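Local coordinates for Rho GTPase activating protein 15 (PDB 3BYI) that switches off Rho-type GTPases, with activity toward Rac1, by stimulating their conversion to the GDP-bound state, at residues E44-R49 and H90-A95; L63-K68 and S84-I89; E105-Y110 and P141-T146. All coordinates share one frame; numbering follows the deposited sequence.

Contact 1. Residues E44-R49 and H90-A95; sequences EAVEKR and HVVTGA
Val46 and Val92 lie at the middle of this buried helix-helix contact, their side chains sliding past each other in opposite directions. The axes of 44-49 and 90-95 approach to 9.8 Å at a signed crossing angle of -148°, so the two segments, on helix 37-49 and helix 89-102, run roughly antiparallel. Although both valines hold CG1 anti to the backbone N, they touch with different branches: Val46 offers CG2, the methyl beside its own N, and Val92 meets it with CG1 at 3.9 Å. The same Val46 CG2 lies 3.8 Å from Thr93 CG2, and there the two side chains cross at about a right angle. One methyl is thus packed against two consecutive residues of the facing helix. Ala45 CB adds a looser approach of 4.2 Å to Val92 CG1.

Thr93 can present carbon because its hydroxyl is turned back on its own helix. With OG1 between the backbone N and the carbonyl carbon (chi1 61°), OG1 donates to His90 O at 2.9 Å, rising above the carbonyl plane on the same face as the helical donor Gly94 N. That bond would restrain rotation about chi1 and hold CG2 against Val46. At the border, the chain of Arg49, extended from CG to NE, crosses Val92 at about a right angle and brings NH2 to 4.0 Å from Val92 CG2; the polar partner of NH2 is Trp86 O.

Outside the two segments, Val46 touches Tyr57 and Thr93 touches Ile56, in the loop holding Arg58, the predicted arginine finger of this RhoGAP domain. No hydrogen bond crosses between the segments: the threonine hydroxyl is bonded within its helix and Arg49 to a loop, which leaves mainly methyl-to-methyl packing, with the Arg49 guanidinium against a valine methyl at the border.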
loop_
_atom_site.group_PDB
_atom_site.type_symbol
_atom_site.label_atom_id
_atom_site.label_comp_id
_atom_site.label_asym_id
_atom_site.label_seq_id
_atom_site.Cartn_x
_atom_site.Cartn_y
_atom_site.Cartn_z
ATOM N N GLU A 44 5.445 3.544 -10.622
ATOM C CA GLU A 44 6.152 3.755 -11.875
ATOM C C GLU A 44 7.680 3.686 -11.686
ATOM O O GLU A 44 8.385 3.100 -12.488
ATOM C CB GLU A 44 5.779 5.111 -12.477
ATOM C CG GLU A 44 6.511 5.422 -13.792
ATOM C CD GLU A 44 6.630 6.919 -14.052
ATOM O OE1 GLU A 44 6.545 7.735 -13.089
ATOM O OE2 GLU A 44 6.819 7.268 -15.233
ATOM N N ALA A 45 8.179 4.344 -10.644
ATOM C CA ALA A 45 9.612 4.335 -10.331
ATOM C C ALA A 45 10.128 2.933 -9.979
ATOM O O ALA A 45 11.212 2.554 -10.361
ATOM C CB ALA A 45 9.925 5.319 -9.208
ATOM N N VAL A 46 9.310 2.145 -9.293
ATOM C CA VAL A 46 9.695 0.782 -8.947
ATOM C C VAL A 46 9.713 -0.115 -10.193
ATOM O O VAL A 46 10.664 -0.883 -10.401
ATOM C CB VAL A 46 8.827 0.205 -7.756
ATOM C CG1 VAL A 46 9.137 -1.302 -7.442
ATOM C CG2 VAL A 46 9.054 1.036 -6.471
ATOM N N GLU A 47 8.713 0.021 -11.049
ATOM C CA GLU A 47 8.714 -0.673 -12.332
ATOM C C GLU A 47 9.872 -0.269 -13.249
ATOM O O GLU A 47 10.433 -1.094 -13.930
ATOM C CB GLU A 47 7.351 -0.507 -13.004
ATOM C CG GLU A 47 6.258 -1.194 -12.156
ATOM C CD GLU A 47 4.951 -1.370 -12.847
ATOM O OE1 GLU A 47 4.852 -1.041 -14.042
ATOM O OE2 GLU A 47 4.004 -1.858 -12.196
ATOM N N LYS A 48 10.246 0.999 -13.235
ATOM C CA LYS A 48 11.308 1.505 -14.086
ATOM C C LYS A 48 12.667 0.991 -13.645
ATOM O O LYS A 48 13.470 0.586 -14.472
ATOM C CB LYS A 48 11.352 3.028 -14.028
ATOM C CG LYS A 48 12.511 3.661 -14.829
ATOM C CD LYS A 48 12.384 5.156 -14.870
ATOM C CE LYS A 48 13.499 5.803 -15.692
ATOM N NZ LYS A 48 13.246 7.286 -15.769
ATOM N N ARG A 49 12.943 1.037 -12.342
ATOM C CA ARG A 49 14.273 0.720 -11.849
ATOM C C ARG A 49 14.324 -0.116 -10.558
ATOM O O ARG A 49 15.324 -0.104 -9.838
ATOM C CB ARG A 49 15.055 2.013 -11.624
ATOM C CG ARG A 49 14.358 3.025 -10.771
ATOM C CD ARG A 49 15.075 4.373 -10.820
ATOM N NE ARG A 49 14.369 5.326 -9.979
ATOM C CZ ARG A 49 14.605 5.544 -8.684
ATOM N NH1 ARG A 49 15.607 4.946 -8.038
ATOM N NH2 ARG A 49 13.850 6.429 -8.044
ATOM N N HIS A 90 14.719 1.818 -2.593
ATOM C CA HIS A 90 14.152 1.399 -1.319
ATOM C C HIS A 90 13.546 2.570 -0.508
ATOM O O HIS A 90 12.694 2.357 0.343
ATOM C CB HIS A 90 15.198 0.675 -0.488
ATOM C CG HIS A 90 15.746 -0.551 -1.137
ATOM N ND1 HIS A 90 14.942 -1.596 -1.535
ATOM C CD2 HIS A 90 17.018 -0.904 -1.453
ATOM C CE1 HIS A 90 15.701 -2.553 -2.051
ATOM N NE2 HIS A 90 16.961 -2.156 -2.015
ATOM N N VAL A 91 14.006 3.793 -0.758
ATOM C CA VAL A 91 13.351 4.995 -0.222
ATOM C C VAL A 91 11.926 5.148 -0.817
ATOM O O VAL A 91 10.984 5.546 -0.122
ATOM C CB VAL A 91 14.213 6.303 -0.458
ATOM C CG1 VAL A 91 13.397 7.586 -0.155
ATOM C CG2 VAL A 91 15.495 6.271 0.353
ATOM N N VAL A 92 11.774 4.788 -2.093
ATOM C CA VAL A 92 10.480 4.868 -2.805
ATOM C C VAL A 92 9.532 3.806 -2.276
ATOM O O VAL A 92 8.368 4.099 -1.937
ATOM C CB VAL A 92 10.677 4.768 -4.341
ATOM C CG1 VAL A 92 9.350 4.657 -5.091
ATOM C CG2 VAL A 92 11.502 5.959 -4.825
ATOM N N THR A 93 10.015 2.566 -2.187
ATOM C CA THR A 93 9.182 1.506 -1.650
ATOM C C THR A 93 8.788 1.812 -0.217
ATOM O O THR A 93 7.658 1.594 0.147
ATOM C CB THR A 93 9.860 0.144 -1.647
ATOM O OG1 THR A 93 11.023 0.236 -0.833
ATOM C CG2 THR A 93 10.194 -0.350 -3.084
ATOM N N GLY A 94 9.741 2.298 0.590
ATOM C CA GLY A 94 9.472 2.681 1.972
ATOM C C GLY A 94 8.439 3.783 2.121
ATOM O O GLY A 94 7.606 3.738 3.001
ATOM N N ALA A 95 8.480 4.754 1.230
ATOM C CA ALA A 95 7.551 5.871 1.256
ATOM C C ALA A 95 6.169 5.416 0.816
ATOM O O ALA A 95 5.164 5.828 1.394
ATOM C CB ALA A 95 8.098 7.060 0.368
#

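Contact 2. Residues L63-K68 and S84-I89; sequences LATIQK and SQWEDI
A loop-on-helix contact, partly buried, sets Trp86 and Gln85 against Thr65 and Lys68; it joins the loop before helix 89-102 to the first two turns of helix 63-74. The indole meets the helix with the rim of its six-membered ring. Trp86 CZ3 lies 3.5 Å from Thr65 O, which sits at the ring edge in the plane, an approach consistent with a weak attraction between the polarised ring C-H and the carbonyl. Thr65 CG2, anti to the backbone N, packs 3.6 Å from Trp86 CZ3 and also comes to 3.8 Å from Gln85 O. One ring face of the indole is covered by its sequence neighbour, Gln85 CG, 3.7 Å above the plane and offset toward the rim.

Farther out, the extended chains of Lys68 and Gln85 cross at about a right angle, with Lys68 CD 3.9 Å from Gln85 NE2. A water accepts from Lys68 NZ at 3.3 Å and from Gln85 NE2, so it links the polar tips, weakly on the glutamine side, and no direct hydrogen bond joins the segments.

Leu69 and Ile72 of helix 63-74, with Leu79 and Leu81, also touch the indole. An alanine in place of Trp86 would probably open a gap beside Thr65 and leave Gln85 CG without the ring it covers.

Just beyond, Asp88 OD1 accepts from His90 N as the N-cap of helix 89-102. The arrangement is that of an interhelical loop in the all-helical RhoGAP fold, anchored by a buried tryptophan and ending in an aspartate N-cap.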
loop_
_atom_site.group_PDB
_atom_site.type_symbol
_atom_site.label_atom_id
_atom_site.label_comp_id
_atom_site.label_asym_id
_atom_site.label_seq_id
_atom_site.Cartn_x
_atom_site.Cartn_y
_atom_site.Cartn_z
ATOM N N LEU A 63 15.355 6.040 6.401
ATOM C CA LEU A 63 14.090 6.581 6.891
ATOM C C LEU A 63 14.129 8.106 6.903
ATOM O O LEU A 63 13.131 8.767 6.574
ATOM C CB LEU A 63 13.705 6.015 8.233
ATOM C CG LEU A 63 12.296 6.338 8.743
ATOM C CD1 LEU A 63 11.207 5.995 7.729
ATOM C CD2 LEU A 63 12.076 5.574 10.023
ATOM N N ALA A 64 15.289 8.672 7.227
ATOM C CA ALA A 64 15.463 10.136 7.130
ATOM C C ALA A 64 15.178 10.673 5.711
ATOM O O ALA A 64 14.596 11.732 5.565
ATOM C CB ALA A 64 16.858 10.530 7.558
ATOM N N THR A 65 15.581 9.937 4.668
ATOM C CA THR A 65 15.286 10.322 3.287
ATOM C C THR A 65 13.828 10.080 2.947
ATOM O O THR A 65 13.239 10.871 2.224
ATOM C CB THR A 65 16.190 9.592 2.238
ATOM O OG1 THR A 65 17.556 9.682 2.656
ATOM C CG2 THR A 65 16.057 10.232 0.863
ATOM N N ILE A 66 13.247 8.981 3.435
ATOM C CA ILE A 66 11.799 8.748 3.283
ATOM C C ILE A 66 11.008 9.888 3.910
ATOM O O ILE A 66 10.044 10.379 3.327
ATOM C CB ILE A 66 11.354 7.436 3.922
ATOM C CG1 ILE A 66 11.972 6.259 3.137
ATOM C CG2 ILE A 66 9.817 7.365 3.970
ATOM C CD1 ILE A 66 11.939 4.904 3.857
ATOM N N GLN A 67 11.419 10.317 5.100
ATOM C CA GLN A 67 10.727 11.377 5.813
ATOM C C GLN A 67 10.767 12.690 5.017
ATOM O O GLN A 67 9.784 13.446 4.991
ATOM C CB GLN A 67 11.296 11.534 7.234
ATOM C CG GLN A 67 10.935 10.363 8.188
ATOM C CD GLN A 67 9.446 10.342 8.652
ATOM O OE1 GLN A 67 8.600 10.931 8.015
ATOM N NE2 GLN A 67 9.157 9.669 9.758
ATOM N N LYS A 68 11.886 12.963 4.341
ATOM C CA LYS A 68 11.973 14.141 3.453
ATOM C C LYS A 68 11.116 13.995 2.211
ATOM O O LYS A 68 10.584 14.980 1.703
ATOM C CB LYS A 68 13.385 14.361 2.922
ATOM C CG LYS A 68 14.407 14.751 3.923
ATOM C CD LYS A 68 15.779 14.786 3.314
ATOM C CE LYS A 68 16.769 15.439 4.266
ATOM N NZ LYS A 68 18.155 15.153 3.812
ATOM N N SER A 84 18.353 12.595 -8.257
ATOM C CA SER A 84 19.397 11.813 -7.628
ATOM C C SER A 84 19.126 11.582 -6.142
ATOM O O SER A 84 19.548 10.561 -5.588
ATOM C CB SER A 84 20.776 12.471 -7.841
ATOM O OG SER A 84 20.817 13.749 -7.265
ATOM N N GLN A 85 18.403 12.509 -5.521
ATOM C CA GLN A 85 18.005 12.397 -4.121
ATOM C C GLN A 85 17.221 11.114 -3.851
ATOM O O GLN A 85 17.318 10.555 -2.760
ATOM C CB GLN A 85 17.165 13.607 -3.712
ATOM C CG GLN A 85 16.817 13.678 -2.234
ATOM C CD GLN A 85 16.105 14.983 -1.863
ATOM O OE1 GLN A 85 15.753 15.797 -2.743
ATOM N NE2 GLN A 85 15.876 15.184 -0.556
ATOM N N TRP A 86 16.473 10.636 -4.850
ATOM C CA TRP A 86 15.639 9.423 -4.711
ATOM C C TRP A 86 16.240 8.193 -5.400
ATOM O O TRP A 86 15.523 7.245 -5.721
ATOM C CB TRP A 86 14.224 9.699 -5.230
ATOM C CG TRP A 86 13.752 11.052 -4.855
ATOM C CD1 TRP A 86 13.462 12.096 -5.698
ATOM C CD2 TRP A 86 13.616 11.560 -3.529
ATOM N NE1 TRP A 86 13.121 13.202 -4.973
ATOM C CE2 TRP A 86 13.211 12.900 -3.637
ATOM C CE3 TRP A 86 13.808 11.011 -2.252
ATOM C CZ2 TRP A 86 12.980 13.696 -2.519
ATOM C CZ3 TRP A 86 13.573 11.807 -1.142
ATOM C CH2 TRP A 86 13.176 13.130 -1.283
ATOM N N GLU A 87 17.563 8.184 -5.595
ATOM C CA GLU A 87 18.238 7.137 -6.362
ATOM C C GLU A 87 18.177 5.743 -5.743
ATOM O O GLU A 87 18.211 4.756 -6.445
ATOM C CB GLU A 87 19.704 7.506 -6.626
ATOM C CG GLU A 87 20.584 7.570 -5.372
ATOM N N ASP A 88 18.054 5.672 -4.430
ATOM C CA ASP A 88 17.851 4.390 -3.745
ATOM C C ASP A 88 16.356 4.055 -3.830
ATOM O O ASP A 88 15.540 4.721 -3.221
ATOM C CB ASP A 88 18.373 4.517 -2.292
ATOM C CG ASP A 88 18.159 3.265 -1.460
ATOM O OD1 ASP A 88 17.745 2.236 -1.996
ATOM O OD2 ASP A 88 18.387 3.337 -0.246
ATOM N N ILE A 89 16.006 3.067 -4.660
ATOM C CA ILE A 89 14.592 2.690 -4.874
ATOM C C ILE A 89 13.927 2.172 -3.597
ATOM O O ILE A 89 12.698 2.073 -3.530
ATOM C CB ILE A 89 14.432 1.653 -6.011
ATOM C CG1 ILE A 89 12.971 1.545 -6.451
ATOM C CG2 ILE A 89 15.046 0.276 -5.610
ATOM C CD1 ILE A 89 12.385 2.795 -7.048
HETATM O O HOH W 1 18.019 13.261 1.131
#

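Contact 3. Residues E105-Y110 and P141-T146; sequences EPLFPY and PPNRDT
Leu107 and Asn143 have the most surface buried in this contact, and Leu107 takes part with both its backbone and its side chain. Asn143 ND2, in the first turn of helix 141-159, donates to Leu107 O over 2.8 Å with an N-H...O angle of 173°. The acceptor lies within 4° of the amide plane of Asn143, while the donor is tilted 32° from the plane of the Leu107 carbonyl. A water takes a second bond from Asn143 ND2 at 2.7 Å and donates in turn to Pro106 O at 2.9 Å. The amide nitrogen therefore grips two consecutive carbonyls of the irregular 105-110 segment, one directly and one through solvent. Asn143 OD1 is hydrogen-bonded to His25 NE2, so the amide is held from both ends and its rotation is well fixed.

Carbon packing flanks this buried polar group. Pro109 and Asn143 reach toward each other tip to tip, with Pro109 CG 3.7 Å from Asn143 ND2. On the other flank, Leu107, whose CG is anti to the backbone N, extends CD1 to 3.8 Å from Thr146 CG2, one turn further along the helix. Thr146 likewise sets CG2 anti to its backbone N, which gives the leucine a methyl to rest on. Leu107 CD1 also lies 3.8 Å from Asn143 O.

The loop runs from helix 89-102 to helix 110-120 within the RhoGAP domain, and two further helices meet it: Leu24 of helix 24-31 touches Leu107 and Asn143, and Leu179 of helix 168-180 packs on Leu107 and Phe108. Farther along helix 141-159 itself, Met147 lies against Leu107 and Phe108. The contact thus seats a loop among helices, in a domain without strands.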
loop_
_atom_site.group_PDB
_atom_site.type_symbol
_atom_site.label_atom_id
_atom_site.label_comp_id
_atom_site.label_asym_id
_atom_site.label_seq_id
_atom_site.Cartn_x
_atom_site.Cartn_y
_atom_site.Cartn_z
ATOM N N GLU A 105 -7.554 4.874 7.870
ATOM C CA GLU A 105 -8.214 3.585 7.785
ATOM C C GLU A 105 -7.355 2.811 6.780
ATOM O O GLU A 105 -6.838 3.399 5.820
ATOM C CB GLU A 105 -9.658 3.731 7.299
ATOM C CG GLU A 105 -10.465 2.431 7.388
ATOM C CD GLU A 105 -11.860 2.506 6.748
ATOM O OE1 GLU A 105 -12.130 3.402 5.902
ATOM O OE2 GLU A 105 -12.696 1.636 7.100
ATOM N N PRO A 106 -7.129 1.510 7.032
ATOM C CA PRO A 106 -6.382 0.738 6.040
ATOM C C PRO A 106 -7.056 0.592 4.666
ATOM O O PRO A 106 -8.265 0.756 4.537
ATOM C CB PRO A 106 -6.157 -0.636 6.740
ATOM C CG PRO A 106 -7.001 -0.639 7.959
ATOM C CD PRO A 106 -7.446 0.748 8.256
ATOM N N LEU A 107 -6.252 0.251 3.647
ATOM C CA LEU A 107 -6.768 0.030 2.293
ATOM C C LEU A 107 -7.941 -0.954 2.296
ATOM O O LEU A 107 -8.923 -0.768 1.581
ATOM C CB LEU A 107 -5.664 -0.478 1.362
ATOM C CG LEU A 107 -5.992 -0.653 -0.140
ATOM C CD1 LEU A 107 -6.489 0.638 -0.752
ATOM C CD2 LEU A 107 -4.769 -1.212 -0.927
ATOM N N PHE A 108 -7.799 -2.005 3.088
ATOM C CA PHE A 108 -8.868 -2.957 3.318
ATOM C C PHE A 108 -9.685 -2.413 4.480
ATOM O O PHE A 108 -9.197 -2.443 5.636
ATOM C CB PHE A 108 -8.272 -4.320 3.708
ATOM C CG PHE A 108 -7.656 -5.060 2.560
ATOM C CD1 PHE A 108 -6.438 -4.648 2.011
ATOM C CD2 PHE A 108 -8.281 -6.166 2.033
ATOM C CE1 PHE A 108 -5.867 -5.325 0.959
ATOM C CE2 PHE A 108 -7.727 -6.840 0.969
ATOM C CZ PHE A 108 -6.513 -6.434 0.436
ATOM N N PRO A 109 -10.909 -1.901 4.208
ATOM C CA PRO A 109 -11.615 -1.311 5.323
ATOM C C PRO A 109 -11.906 -2.311 6.444
ATOM O O PRO A 109 -12.194 -3.491 6.203
ATOM C CB PRO A 109 -12.914 -0.769 4.687
ATOM C CG PRO A 109 -12.594 -0.672 3.191
ATOM C CD PRO A 109 -11.705 -1.833 2.964
ATOM N N TYR A 110 -11.808 -1.803 7.662
ATOM C CA TYR A 110 -12.179 -2.523 8.869
ATOM C C TYR A 110 -13.581 -3.166 8.756
ATOM O O TYR A 110 -13.787 -4.295 9.212
ATOM C CB TYR A 110 -12.206 -1.549 10.076
ATOM C CG TYR A 110 -10.923 -0.812 10.473
ATOM C CD1 TYR A 110 -9.785 -1.510 10.866
ATOM C CD2 TYR A 110 -10.892 0.603 10.533
ATOM C CE1 TYR A 110 -8.619 -0.841 11.268
ATOM C CE2 TYR A 110 -9.731 1.300 10.946
ATOM C CZ TYR A 110 -8.592 0.566 11.307
ATOM O OH TYR A 110 -7.423 1.232 11.684
ATOM N N PRO A 141 -14.899 2.749 -4.668
ATOM C CA PRO A 141 -13.972 2.666 -5.813
ATOM C C PRO A 141 -12.496 3.033 -5.532
ATOM O O PRO A 141 -11.611 2.442 -6.131
ATOM C CB PRO A 141 -14.593 3.622 -6.845
ATOM C CG PRO A 141 -16.041 3.716 -6.446
ATOM C CD PRO A 141 -16.106 3.536 -4.971
ATOM N N PRO A 142 -12.232 4.027 -4.662
ATOM C CA PRO A 142 -10.819 4.247 -4.365
ATOM C C PRO A 142 -10.101 3.057 -3.773
ATOM O O PRO A 142 -8.930 2.866 -4.059
ATOM C CB PRO A 142 -10.840 5.433 -3.380
ATOM C CG PRO A 142 -12.150 6.100 -3.618
ATOM C CD PRO A 142 -13.094 5.010 -3.979
ATOM N N ASN A 143 -10.786 2.245 -2.974
ATOM C CA ASN A 143 -10.133 1.083 -2.327
ATOM C C ASN A 143 -9.930 -0.046 -3.332
ATOM O O ASN A 143 -8.868 -0.596 -3.428
ATOM C CB ASN A 143 -10.946 0.599 -1.103
ATOM C CG ASN A 143 -11.156 1.688 -0.070
ATOM O OD1 ASN A 143 -11.913 2.636 -0.292
ATOM N ND2 ASN A 143 -10.485 1.558 1.071
ATOM N N ARG A 144 -10.972 -0.361 -4.087
ATOM C CA ARG A 144 -10.886 -1.325 -5.169
ATOM C C ARG A 144 -9.847 -0.929 -6.236
ATOM O O ARG A 144 -9.050 -1.746 -6.643
ATOM C CB ARG A 144 -12.248 -1.461 -5.852
ATOM C CG ARG A 144 -12.163 -2.285 -7.153
ATOM C CD ARG A 144 -13.507 -2.678 -7.718
ATOM N NE ARG A 144 -14.280 -1.514 -8.071
ATOM C CZ ARG A 144 -15.257 -0.989 -7.337
ATOM N NH1 ARG A 144 -15.635 -1.507 -6.169
ATOM N NH2 ARG A 144 -15.864 0.078 -7.790
ATOM N N ASP A 145 -9.921 0.303 -6.751
ATOM C CA ASP A 145 -9.023 0.706 -7.816
ATOM C C ASP A 145 -7.563 0.797 -7.374
ATOM O O ASP A 145 -6.659 0.493 -8.153
ATOM C CB ASP A 145 -9.436 2.042 -8.424
ATOM C CG ASP A 145 -10.731 1.968 -9.174
ATOM O OD1 ASP A 145 -11.292 0.857 -9.361
ATOM O OD2 ASP A 145 -11.201 3.050 -9.564
ATOM N N THR A 146 -7.341 1.249 -6.146
ATOM C CA THR A 146 -5.987 1.275 -5.564
ATOM C C THR A 146 -5.426 -0.167 -5.299
ATOM O O THR A 146 -4.239 -0.452 -5.536
ATOM C CB THR A 146 -5.998 2.165 -4.312
ATOM O OG1 THR A 146 -6.407 3.460 -4.726
ATOM C CG2 THR A 146 -4.616 2.290 -3.596
HETATM O O HOH W 2 -9.715 2.945 3.287
#

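In the fold
Contacts 1 and 2 are neighbours, their centres 10 Å apart, and are joined in sequence, since the loop of contact 2 runs directly into the helix that carries 90-95 of contact 1; Arg49 NH2 also reaches Trp86 O at 3.0 Å, a probable hydrogen bond. Contact 3 lies across the centre of the chain, about 21 Å from contact 1 and 26 Å from contact 2 between centres, and touches neither. Contacts 1 and 3 are buried, yet unlike in chemistry: methyl packing joins two helices in the first, whereas an asparagine amide holds loop carbonyls in the third. Contact 2, nearer the surface, grades from an indole edge to a solvent-linked pair of polar chains. Contacts 2 and 3 both seat a loop on a helix.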